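Local structure of putative SnoaL-like polyketide cyclase (Jannaschia sp., 3KKG) at residues 36-46 / 123-133; 16-25 / 69-78. The protein is of unproven activity but, as a SnoaL-like member of the NTF2 clan, may act as a polyketide cyclase. One frame throughout, in Å; residues are numbered along the deposited sequence. Where two conformers were deposited one is given.

Contact 1. Residues 36-46 / 123-133; sequences TMTPGFRSIFH and QVIEMRYFTDL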
loop_
_atom_site.group_PDB
_atom_site.type_symbol
_atom_site.label_atom_id
_atom_site.label_comp_id
_atom_site.label_asym_id
_atom_site.label_seq_id
_atom_site.Cartn_x
_atom_site.Cartn_y
_atom_site.Cartn_z
ATOM N N THR A 36 8.155 12.353 17.448
ATOM C CA THR A 36 8.541 11.940 16.090
ATOM C C THR A 36 7.878 12.762 14.973
ATOM O O THR A 36 8.462 13.042 13.925
ATOM C CB THR A 36 8.144 10.436 15.932
ATOM O OG1 THR A 36 8.889 9.681 16.910
ATOM C CG2 THR A 36 8.515 9.887 14.559
HETATM N N MSE A 37 6.580 13.026 15.158
HETATM C CA MSE A 37 5.763 13.756 14.169
HETATM C C MSE A 37 5.812 15.261 14.457
HETATM O O MSE A 37 5.968 15.684 15.612
HETATM C CB MSE A 37 4.292 13.314 14.221
HETATM C CG MSE A 37 3.934 12.032 13.478
HETATM SE SE MSE A 37 4.660 10.359 14.272
HETATM C CE MSE A 37 3.438 9.096 13.388
ATOM N N THR A 38 5.615 16.048 13.399
ATOM C CA THR A 38 5.443 17.509 13.533
ATOM C C THR A 38 4.010 17.802 13.982
ATOM O O THR A 38 3.120 16.974 13.883
ATOM C CB THR A 38 5.700 18.215 12.204
ATOM O OG1 THR A 38 4.763 17.744 11.224
ATOM C CG2 THR A 38 7.147 17.954 11.746
ATOM N N PRO A 39 3.785 18.986 14.552
ATOM C CA PRO A 39 2.427 19.342 15.004
ATOM C C PRO A 39 1.371 19.313 13.892
ATOM O O PRO A 39 0.201 19.007 14.140
ATOM C CB PRO A 39 2.607 20.764 15.551
ATOM C CG PRO A 39 4.071 20.878 15.799
ATOM C CD PRO A 39 4.784 20.034 14.842
ATOM N N GLY A 40 1.788 19.657 12.678
ATOM C CA GLY A 40 0.907 19.651 11.514
ATOM C C GLY A 40 0.917 18.326 10.745
ATOM O O GLY A 40 0.447 18.277 9.612
ATOM N N PHE A 41 1.443 17.273 11.372
ATOM C CA PHE A 41 1.394 15.908 10.809
ATOM C C PHE A 41 0.027 15.591 10.248
ATOM O O PHE A 41 -1.009 15.935 10.832
ATOM C CB PHE A 41 1.758 14.934 11.908
ATOM C CG PHE A 41 1.575 13.498 11.538
ATOM C CD1 PHE A 41 2.391 12.901 10.632
ATOM C CD2 PHE A 41 0.607 12.725 12.165
ATOM C CE1 PHE A 41 2.240 11.519 10.342
ATOM C CE2 PHE A 41 0.482 11.400 11.927
ATOM C CZ PHE A 41 1.258 10.787 10.985
ATOM N N ARG A 42 0.036 14.909 9.111
ATOM C CA ARG A 42 -1.187 14.471 8.415
ATOM C C ARG A 42 -1.144 12.946 8.254
ATOM O O ARG A 42 -0.138 12.393 7.812
ATOM C CB ARG A 42 -1.215 15.015 6.972
ATOM C CG ARG A 42 -1.423 16.478 6.857
ATOM C CD ARG A 42 -0.885 17.034 5.527
ATOM N NE ARG A 42 -1.344 16.267 4.375
ATOM C CZ ARG A 42 -2.476 16.463 3.703
ATOM N NH1 ARG A 42 -3.328 17.407 4.030
ATOM N NH2 ARG A 42 -2.752 15.697 2.666
ATOM N N SER A 43 -2.272 12.335 8.573
ATOM C CA SER A 43 -2.472 10.911 8.516
ATOM C C SER A 43 -3.517 10.604 7.429
ATOM O O SER A 43 -4.558 11.250 7.342
ATOM C CB SER A 43 -2.957 10.428 9.875
ATOM O OG SER A 43 -3.124 9.026 9.851
ATOM N N ILE A 44 -3.216 9.643 6.577
ATOM C CA ILE A 44 -4.074 9.309 5.460
ATOM C C ILE A 44 -4.313 7.795 5.537
ATOM O O ILE A 44 -3.338 7.010 5.493
ATOM C CB ILE A 44 -3.420 9.684 4.116
ATOM C CG1 ILE A 44 -3.296 11.212 4.000
ATOM C CG2 ILE A 44 -4.230 9.114 2.924
ATOM C CD1 ILE A 44 -2.434 11.682 2.823
ATOM N N PHE A 45 -5.570 7.406 5.725
ATOM C CA PHE A 45 -5.940 6.016 5.905
ATOM C C PHE A 45 -6.634 5.567 4.641
ATOM O O PHE A 45 -7.754 6.000 4.370
ATOM C CB PHE A 45 -6.844 5.903 7.122
ATOM C CG PHE A 45 -7.239 4.520 7.490
ATOM C CD1 PHE A 45 -6.364 3.698 8.111
ATOM C CD2 PHE A 45 -8.509 4.070 7.260
ATOM C CE1 PHE A 45 -6.753 2.432 8.556
ATOM C CE2 PHE A 45 -8.902 2.777 7.665
ATOM C CZ PHE A 45 -8.006 1.969 8.271
ATOM N N HIS A 46 -5.982 4.750 3.827
ATOM C CA HIS A 46 -6.511 4.310 2.544
ATOM C C HIS A 46 -6.869 5.584 1.721
ATOM O O HIS A 46 -6.029 6.449 1.521
ATOM C CB HIS A 46 -7.663 3.295 2.750
ATOM C CG HIS A 46 -7.230 2.052 3.449
ATOM N ND1 HIS A 46 -7.145 1.981 4.825
ATOM C CD2 HIS A 46 -6.703 0.890 2.987
ATOM C CE1 HIS A 46 -6.619 0.804 5.167
ATOM N NE2 HIS A 46 -6.337 0.136 4.071
ATOM N N GLN A 123 11.801 14.855 11.096
ATOM C CA GLN A 123 10.503 14.653 11.730
ATOM C C GLN A 123 9.539 14.103 10.676
ATOM O O GLN A 123 9.661 14.414 9.488
ATOM C CB GLN A 123 9.956 15.982 12.284
ATOM C CG GLN A 123 10.924 16.789 13.135
ATOM C CD GLN A 123 10.321 18.115 13.601
ATOM O OE1 GLN A 123 10.598 19.187 13.037
ATOM N NE2 GLN A 123 9.495 18.045 14.628
ATOM N N VAL A 124 8.590 13.278 11.108
ATOM C CA VAL A 124 7.583 12.737 10.222
ATOM C C VAL A 124 6.467 13.761 10.009
ATOM O O VAL A 124 5.845 14.261 10.984
ATOM C CB VAL A 124 7.002 11.431 10.789
ATOM C CG1 VAL A 124 5.865 10.909 9.916
ATOM C CG2 VAL A 124 8.074 10.364 10.960
ATOM N N ILE A 125 6.222 14.093 8.751
ATOM C CA ILE A 125 5.150 15.063 8.415
ATOM C C ILE A 125 3.875 14.457 7.803
ATOM O O ILE A 125 2.819 15.126 7.769
ATOM C CB ILE A 125 5.686 16.187 7.512
ATOM C CG1 ILE A 125 6.099 15.674 6.114
ATOM C CG2 ILE A 125 6.887 16.881 8.183
ATOM C CD1 ILE A 125 6.452 16.804 5.118
ATOM N N GLU A 126 3.989 13.250 7.282
ATOM C CA GLU A 126 2.834 12.606 6.666
ATOM C C GLU A 126 3.026 11.096 6.688
ATOM O O GLU A 126 4.161 10.584 6.565
ATOM C CB GLU A 126 2.656 13.063 5.222
ATOM C CG GLU A 126 1.377 12.508 4.576
ATOM C CD GLU A 126 1.075 13.122 3.235
ATOM O OE1 GLU A 126 0.624 14.275 3.210
ATOM O OE2 GLU A 126 1.403 12.437 2.229
HETATM N N MSE A 127 1.917 10.397 6.865
HETATM C CA MSE A 127 1.861 8.966 6.873
HETATM C C MSE A 127 0.660 8.524 6.050
HETATM O O MSE A 127 -0.441 8.978 6.342
HETATM C CB MSE A 127 1.709 8.465 8.310
HETATM C CG MSE A 127 1.659 6.978 8.473
HETATM SE SE MSE A 127 1.527 6.519 10.339
HETATM C CE MSE A 127 -0.225 7.008 10.549
ATOM N N ARG A 128 0.887 7.718 5.017
ATOM C CA ARG A 128 -0.161 7.125 4.214
ATOM C C ARG A 128 -0.183 5.641 4.483
ATOM O O ARG A 128 0.854 5.023 4.699
ATOM C CB ARG A 128 0.083 7.353 2.716
ATOM C CG ARG A 128 0.153 8.788 2.319
ATOM C CD ARG A 128 0.635 8.947 0.874
ATOM N NE ARG A 128 0.654 10.342 0.476
ATOM C CZ ARG A 128 0.714 10.690 -0.805
ATOM N NH1 ARG A 128 0.725 9.780 -1.770
ATOM N NH2 ARG A 128 0.758 11.983 -1.126
ATOM N N TYR A 129 -1.355 5.044 4.538
ATOM C CA TYR A 129 -1.518 3.677 4.950
ATOM C C TYR A 129 -2.429 2.887 4.036
ATOM O O TYR A 129 -3.521 3.311 3.696
ATOM C CB TYR A 129 -2.072 3.651 6.401
ATOM C CG TYR A 129 -2.152 2.259 6.947
ATOM C CD1 TYR A 129 -0.999 1.613 7.356
ATOM C CD2 TYR A 129 -3.338 1.584 7.056
ATOM C CE1 TYR A 129 -1.031 0.326 7.790
ATOM C CE2 TYR A 129 -3.376 0.285 7.519
ATOM C CZ TYR A 129 -2.229 -0.330 7.901
ATOM O OH TYR A 129 -2.245 -1.636 8.348
ATOM N N PHE A 130 -2.039 1.617 3.826
ATOM C CA PHE A 130 -2.934 0.627 3.240
ATOM C C PHE A 130 -2.755 -0.723 3.876
ATOM O O PHE A 130 -1.622 -1.168 4.084
ATOM C CB PHE A 130 -2.674 0.385 1.762
ATOM C CG PHE A 130 -2.795 1.586 0.882
ATOM C CD1 PHE A 130 -1.742 2.439 0.684
ATOM C CD2 PHE A 130 -3.959 1.830 0.154
ATOM C CE1 PHE A 130 -1.866 3.560 -0.173
ATOM C CE2 PHE A 130 -4.082 2.902 -0.706
ATOM C CZ PHE A 130 -3.065 3.752 -0.862
ATOM N N THR A 131 -3.847 -1.435 4.111
ATOM C CA THR A 131 -3.869 -2.889 4.306
ATOM C C THR A 131 -4.900 -3.499 3.397
ATOM O O THR A 131 -5.447 -2.835 2.544
ATOM C CB THR A 131 -4.010 -3.235 5.790
ATOM O OG1 THR A 131 -3.822 -4.662 5.959
ATOM C CG2 THR A 131 -5.384 -2.881 6.369
ATOM N N ASP A 132 -5.235 -4.781 3.611
ATOM C CA ASP A 132 -6.376 -5.356 2.880
ATOM C C ASP A 132 -7.609 -5.173 3.772
ATOM O O ASP A 132 -8.095 -6.058 4.466
ATOM C CB ASP A 132 -6.162 -6.833 2.607
ATOM C CG ASP A 132 -7.194 -7.373 1.620
ATOM O OD1 ASP A 132 -8.251 -6.713 1.407
ATOM O OD2 ASP A 132 -6.982 -8.488 1.081
ATOM N N LEU A 133 -8.108 -3.934 3.780
ATOM C CA LEU A 133 -9.193 -3.581 4.649
ATOM C C LEU A 133 -10.481 -4.274 4.228
ATOM O O LEU A 133 -11.273 -4.621 5.105
ATOM C CB LEU A 133 -9.393 -2.063 4.689
ATOM C CG LEU A 133 -10.356 -1.512 5.727
ATOM C CD1 LEU A 133 -9.906 -1.794 7.142
ATOM C CD2 LEU A 133 -10.488 0.020 5.531
HETATM O O HOH W 1 2.097 17.545 7.609
HETATM O O HOH W 2 -0.950 14.077 0.693
HETATM O O HOH W 3 -3.312 5.919 1.946
#
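Arg42 and Glu126 lie side by side on neighbouring parallel strands, and NE of Arg42 donates an almost straight bond (169° at the hydrogen) to OE1 of Glu126, 3.0 Å away, forming a salt bridge. The oxygen sits in the guanidinium plane and is approached on its anti side, while the two flat groups are turned well away from each other. OE2 of the same carboxylate makes a second salt bridge, with Arg128 NE at 2.8 Å, so one acid, its chain extended with CG anti to the backbone N (chi1 -175°), is shared by two arginines. A water links OE1 to NH2 of each, and CD1 of Ile44 packs against Glu126 CD.

At the far end His46 uses its ring as an acceptor: Thr131 N points at NE2 over 2.9 Å, although 33° out of the ring plane. Tyr129 O lies over one imidazole face and Leu133 CD2 over the other, a CH-pi contact at 4.1 Å from the centroid. Strand alternation puts the charged residues on one face of the sheet and Phe45, Tyr129 and Met127 on the other, where apolar groups suit the cover of a helix. There the ring planes of Phe45 and Tyr129 are nearly parallel but slid apart, barely overlapping, and Phe41 CZ meets Met127 CB at its ring edge, 3.6 Å away.

What positions these groups is the parallel pairing of 41-45 with 123-131 in the NTF2-like sheet, where Met127 N bonds to Arg42 O. Glu52 also pairs with Arg42, and Glu76 of the second subunit with Arg128. Helix 54-67 packs on Phe41 and Phe45, while strand 108-120 flanks 123-131 on its other edge.

Contact 2. Residues 16-25 / 69-78; sequences LRLFDEGWGA and PRLEVVVENV
Trp23 carries its indole anti to the backbone N (chi1 -177°), which swings the ring toward Val73; there the rotation of the valine (chi1 62°) sets CG1 between its own backbone N and carbonyl carbon and aims it at the ring. The methyl stands over the face of the indole, 3.5 Å from the centroid of the six-membered ring and almost along its normal, a close CH-pi contact. In the plane of the same ring, NE1 donates to Leu71 O at 2.9 Å with a nearly straight N-H (174°), although it comes from above the carbonyl plane. Tryptophan suits this place because one flat group offers both an apolar face for the valine and a polar edge for the backbone, while CZ2 rests on Leu71 CD2. Replacing the indole by an alanine side chain would take away the NE1 donor and the ring face, and is likely to leave Leu71 O without this mate and Val73 CG1 facing a gap.

The loop that follows helix 6-16 is thus laid across strand 72-81, consistent with the NTF2-like fold, in which helices and their connections pack on the curved sheet. Side chains alternate along the strand, so Val73 and Val75 turn to the loop while Val74 between them faces the other way. Phe19 crosses them at about a right angle: Val73 CG2 reaches the edge of its ring at CD2, 4.0 Å away, and Val75 CG2 touches its CB. Beyond the bulge at Glu76 and Asn77, Val78 joins Val75 against Leu16, whose CD2 lies 4.1 Å from Val78 CG2. At the other end Ala25 is small enough for its CB to approach Leu71 O at 3.5 Å.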
loop_
_atom_site.group_PDB
_atom_site.type_symbol
_atom_site.label_atom_id
_atom_site.label_comp_id
_atom_site.label_asym_id
_atom_site.label_seq_id
_atom_site.Cartn_x
_atom_site.Cartn_y
_atom_site.Cartn_z
ATOM N N LEU A 16 11.199 3.563 12.360
ATOM C CA LEU A 16 11.036 2.225 12.913
ATOM C C LEU A 16 10.609 2.229 14.405
ATOM O O LEU A 16 10.011 1.258 14.898
ATOM C CB LEU A 16 12.252 1.335 12.657
ATOM C CG LEU A 16 12.325 0.756 11.254
ATOM C CD1 LEU A 16 13.670 0.014 11.061
ATOM C CD2 LEU A 16 11.127 -0.141 10.947
ATOM N N ARG A 17 10.900 3.317 15.115
ATOM C CA ARG A 17 10.418 3.458 16.494
ATOM C C ARG A 17 8.910 3.378 16.557
ATOM O O ARG A 17 8.356 2.881 17.543
ATOM C CB ARG A 17 10.881 4.772 17.112
ATOM C CG ARG A 17 12.349 4.912 17.241
ATOM C CD ARG A 17 12.768 6.152 18.029
ATOM N NE ARG A 17 12.252 6.103 19.400
ATOM C CZ ARG A 17 11.771 7.139 20.080
ATOM N NH1 ARG A 17 11.716 8.356 19.549
ATOM N NH2 ARG A 17 11.351 6.955 21.326
ATOM N N LEU A 18 8.226 3.787 15.477
ATOM C CA LEU A 18 6.775 3.762 15.451
ATOM C C LEU A 18 6.194 2.357 15.373
ATOM O O LEU A 18 5.006 2.163 15.569
ATOM C CB LEU A 18 6.265 4.582 14.266
ATOM C CG LEU A 18 6.678 6.061 14.260
ATOM C CD1 LEU A 18 6.321 6.768 12.965
ATOM C CD2 LEU A 18 6.039 6.775 15.515
ATOM N N PHE A 19 7.044 1.377 15.117
ATOM C CA PHE A 19 6.646 -0.013 15.029
ATOM C C PHE A 19 7.026 -0.806 16.290
ATOM O O PHE A 19 6.779 -2.008 16.336
ATOM C CB PHE A 19 7.201 -0.681 13.765
ATOM C CG PHE A 19 6.615 -0.073 12.506
ATOM C CD1 PHE A 19 7.127 1.105 11.981
ATOM C CD2 PHE A 19 5.464 -0.598 11.977
ATOM C CE1 PHE A 19 6.531 1.677 10.878
ATOM C CE2 PHE A 19 4.868 -0.018 10.840
ATOM C CZ PHE A 19 5.402 1.128 10.332
ATOM N N ASP A 20 7.610 -0.116 17.272
ATOM C CA ASP A 20 8.018 -0.731 18.549
ATOM C C ASP A 20 7.471 0.140 19.671
ATOM O O ASP A 20 6.304 -0.015 20.065
ATOM C CB ASP A 20 9.549 -0.926 18.570
ATOM C CG ASP A 20 10.040 -1.517 19.862
ATOM O OD1 ASP A 20 9.303 -2.308 20.443
ATOM O OD2 ASP A 20 11.214 -1.243 20.153
ATOM N N GLU A 21 8.270 1.058 20.199
ATOM C CA GLU A 21 7.801 1.894 21.315
ATOM C C GLU A 21 6.616 2.818 20.949
ATOM O O GLU A 21 5.828 3.217 21.813
ATOM C CB GLU A 21 8.930 2.726 21.895
ATOM C CG GLU A 21 9.717 3.593 20.927
ATOM C CD GLU A 21 11.017 2.937 20.407
ATOM O OE1 GLU A 21 11.005 1.796 19.861
ATOM O OE2 GLU A 21 12.078 3.591 20.538
ATOM N N GLY A 22 6.496 3.162 19.662
ATOM C CA GLY A 22 5.422 4.020 19.162
ATOM C C GLY A 22 4.264 3.265 18.541
ATOM O O GLY A 22 3.398 3.864 17.911
ATOM N N TRP A 23 4.238 1.949 18.704
ATOM C CA TRP A 23 3.138 1.108 18.157
ATOM C C TRP A 23 1.919 1.218 19.074
ATOM O O TRP A 23 2.069 1.147 20.307
ATOM C CB TRP A 23 3.581 -0.342 18.083
ATOM C CG TRP A 23 2.602 -1.287 17.485
ATOM C CD1 TRP A 23 2.075 -2.372 18.100
ATOM C CD2 TRP A 23 2.030 -1.245 16.164
ATOM N NE1 TRP A 23 1.218 -3.026 17.246
ATOM C CE2 TRP A 23 1.171 -2.356 16.058
ATOM C CE3 TRP A 23 2.172 -0.389 15.065
ATOM C CZ2 TRP A 23 0.435 -2.623 14.919
ATOM C CZ3 TRP A 23 1.456 -0.667 13.925
ATOM C CH2 TRP A 23 0.610 -1.807 13.871
ATOM N N GLY A 24 0.735 1.322 18.471
ATOM C CA GLY A 24 -0.458 1.671 19.237
ATOM C C GLY A 24 -0.886 0.633 20.253
ATOM O O GLY A 24 -1.719 0.918 21.137
ATOM N N ALA A 25 -0.361 -0.567 20.181
ATOM C CA ALA A 25 -0.598 -1.590 21.162
ATOM C C ALA A 25 0.318 -1.460 22.387
ATOM O O ALA A 25 0.122 -2.196 23.340
ATOM C CB ALA A 25 -0.470 -2.971 20.589
ATOM N N PRO A 69 -6.736 -4.454 20.308
ATOM C CA PRO A 69 -5.872 -3.910 21.323
ATOM C C PRO A 69 -4.559 -4.612 21.530
ATOM O O PRO A 69 -3.634 -4.018 22.120
ATOM C CB PRO A 69 -6.730 -3.997 22.600
ATOM C CG PRO A 69 -7.957 -4.639 22.220
ATOM C CD PRO A 69 -8.042 -4.911 20.845
ATOM N N ARG A 70 -4.463 -5.890 21.138
ATOM C CA ARG A 70 -3.197 -6.678 21.202
ATOM C C ARG A 70 -2.522 -6.819 19.818
ATOM O O ARG A 70 -1.620 -7.638 19.666
ATOM C CB ARG A 70 -3.390 -8.112 21.779
ATOM C CG ARG A 70 -3.700 -8.250 23.293
ATOM C CD ARG A 70 -3.648 -9.737 23.767
ATOM N NE ARG A 70 -4.066 -9.901 25.192
ATOM C CZ ARG A 70 -5.341 -10.092 25.581
ATOM N NH1 ARG A 70 -6.278 -10.193 24.675
ATOM N NH2 ARG A 70 -5.639 -10.179 26.847
ATOM N N LEU A 71 -2.920 -6.030 18.822
ATOM C CA LEU A 71 -2.396 -6.208 17.460
ATOM C C LEU A 71 -0.878 -6.251 17.491
ATOM O O LEU A 71 -0.224 -5.391 18.073
ATOM C CB LEU A 71 -2.868 -5.055 16.586
ATOM C CG LEU A 71 -2.771 -5.294 15.074
ATOM C CD1 LEU A 71 -3.658 -6.409 14.583
ATOM C CD2 LEU A 71 -3.167 -3.994 14.386
ATOM N N GLU A 72 -0.360 -7.281 16.826
ATOM C CA GLU A 72 1.069 -7.450 16.622
ATOM C C GLU A 72 1.487 -7.078 15.225
ATOM O O GLU A 72 0.804 -7.398 14.267
ATOM C CB GLU A 72 1.490 -8.895 16.894
ATOM C CG GLU A 72 1.307 -9.302 18.361
ATOM C CD GLU A 72 1.612 -10.787 18.604
ATOM O OE1 GLU A 72 2.002 -11.495 17.652
ATOM O OE2 GLU A 72 1.344 -11.248 19.708
ATOM N N VAL A 73 2.635 -6.428 15.130
ATOM C CA VAL A 73 3.227 -6.063 13.841
ATOM C C VAL A 73 4.606 -6.682 13.700
ATOM O O VAL A 73 5.403 -6.618 14.606
ATOM C CB VAL A 73 3.186 -4.497 13.608
ATOM C CG1 VAL A 73 3.998 -3.745 14.656
ATOM C CG2 VAL A 73 3.633 -4.180 12.175
ATOM N N VAL A 74 4.848 -7.267 12.519
ATOM C CA VAL A 74 6.174 -7.778 12.149
ATOM C C VAL A 74 6.592 -7.056 10.884
ATOM O O VAL A 74 5.981 -7.214 9.811
ATOM C CB VAL A 74 6.186 -9.289 11.965
ATOM C CG1 VAL A 74 7.608 -9.747 11.585
ATOM C CG2 VAL A 74 5.799 -10.012 13.257
ATOM N N VAL A 75 7.633 -6.232 10.988
ATOM C CA VAL A 75 8.177 -5.527 9.852
ATOM C C VAL A 75 8.834 -6.531 8.941
ATOM O O VAL A 75 9.649 -7.383 9.391
ATOM C CB VAL A 75 9.162 -4.431 10.306
ATOM C CG1 VAL A 75 9.893 -3.851 9.064
ATOM C CG2 VAL A 75 8.458 -3.311 11.098
ATOM N N GLU A 76 8.545 -6.460 7.644
ATOM C CA GLU A 76 9.262 -7.302 6.720
ATOM C C GLU A 76 9.905 -6.701 5.509
ATOM O O GLU A 76 10.604 -7.434 4.794
ATOM C CB GLU A 76 8.447 -8.386 6.191
ATOM C CG GLU A 76 7.250 -7.949 5.582
ATOM C CD GLU A 76 6.637 -9.137 4.890
ATOM O OE1 GLU A 76 5.936 -9.886 5.652
ATOM O OE2 GLU A 76 6.835 -9.304 3.662
ATOM N N ASN A 77 9.718 -5.422 5.306
ATOM C CA ASN A 77 10.561 -4.740 4.328
ATOM C C ASN A 77 10.628 -3.278 4.683
ATOM O O ASN A 77 9.589 -2.711 5.057
ATOM C CB ASN A 77 10.063 -4.991 2.895
ATOM C CG ASN A 77 10.995 -4.401 1.861
ATOM O OD1 ASN A 77 10.880 -3.252 1.542
ATOM N ND2 ASN A 77 11.993 -5.149 1.505
ATOM N N VAL A 78 11.807 -2.652 4.598
ATOM C CA VAL A 78 11.979 -1.225 4.737
ATOM C C VAL A 78 12.699 -0.737 3.454
ATOM O O VAL A 78 13.757 -1.277 3.073
ATOM C CB VAL A 78 12.803 -0.845 5.939
ATOM C CG1 VAL A 78 13.045 0.652 6.008
ATOM C CG2 VAL A 78 12.134 -1.430 7.221
HETATM O O HOH W 4 -1.756 -4.037 24.105
#

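In the fold
Both contacts reach the same mixed sheet but differ in kind. Contact 1 joins two neighbouring strands and is partly buried, half of its touching residues being buried; it rests on repeated backbone bonds, with charge on one face and aromatic and apolar groups on the other. Contact 2 is a surface contact of a loop laid on strand 72-81, the outermost on its side of the sheet within this chain, mostly apolar, with a single direct hydrogen bond. Their segments alternate along the chain, and they touch where Met37 CE packs on Leu18 CD1, 3.7 Å away. Both also reach the second subunit, the intersubunit salt bridge joining contact 1 of one copy to contact 2 of the other.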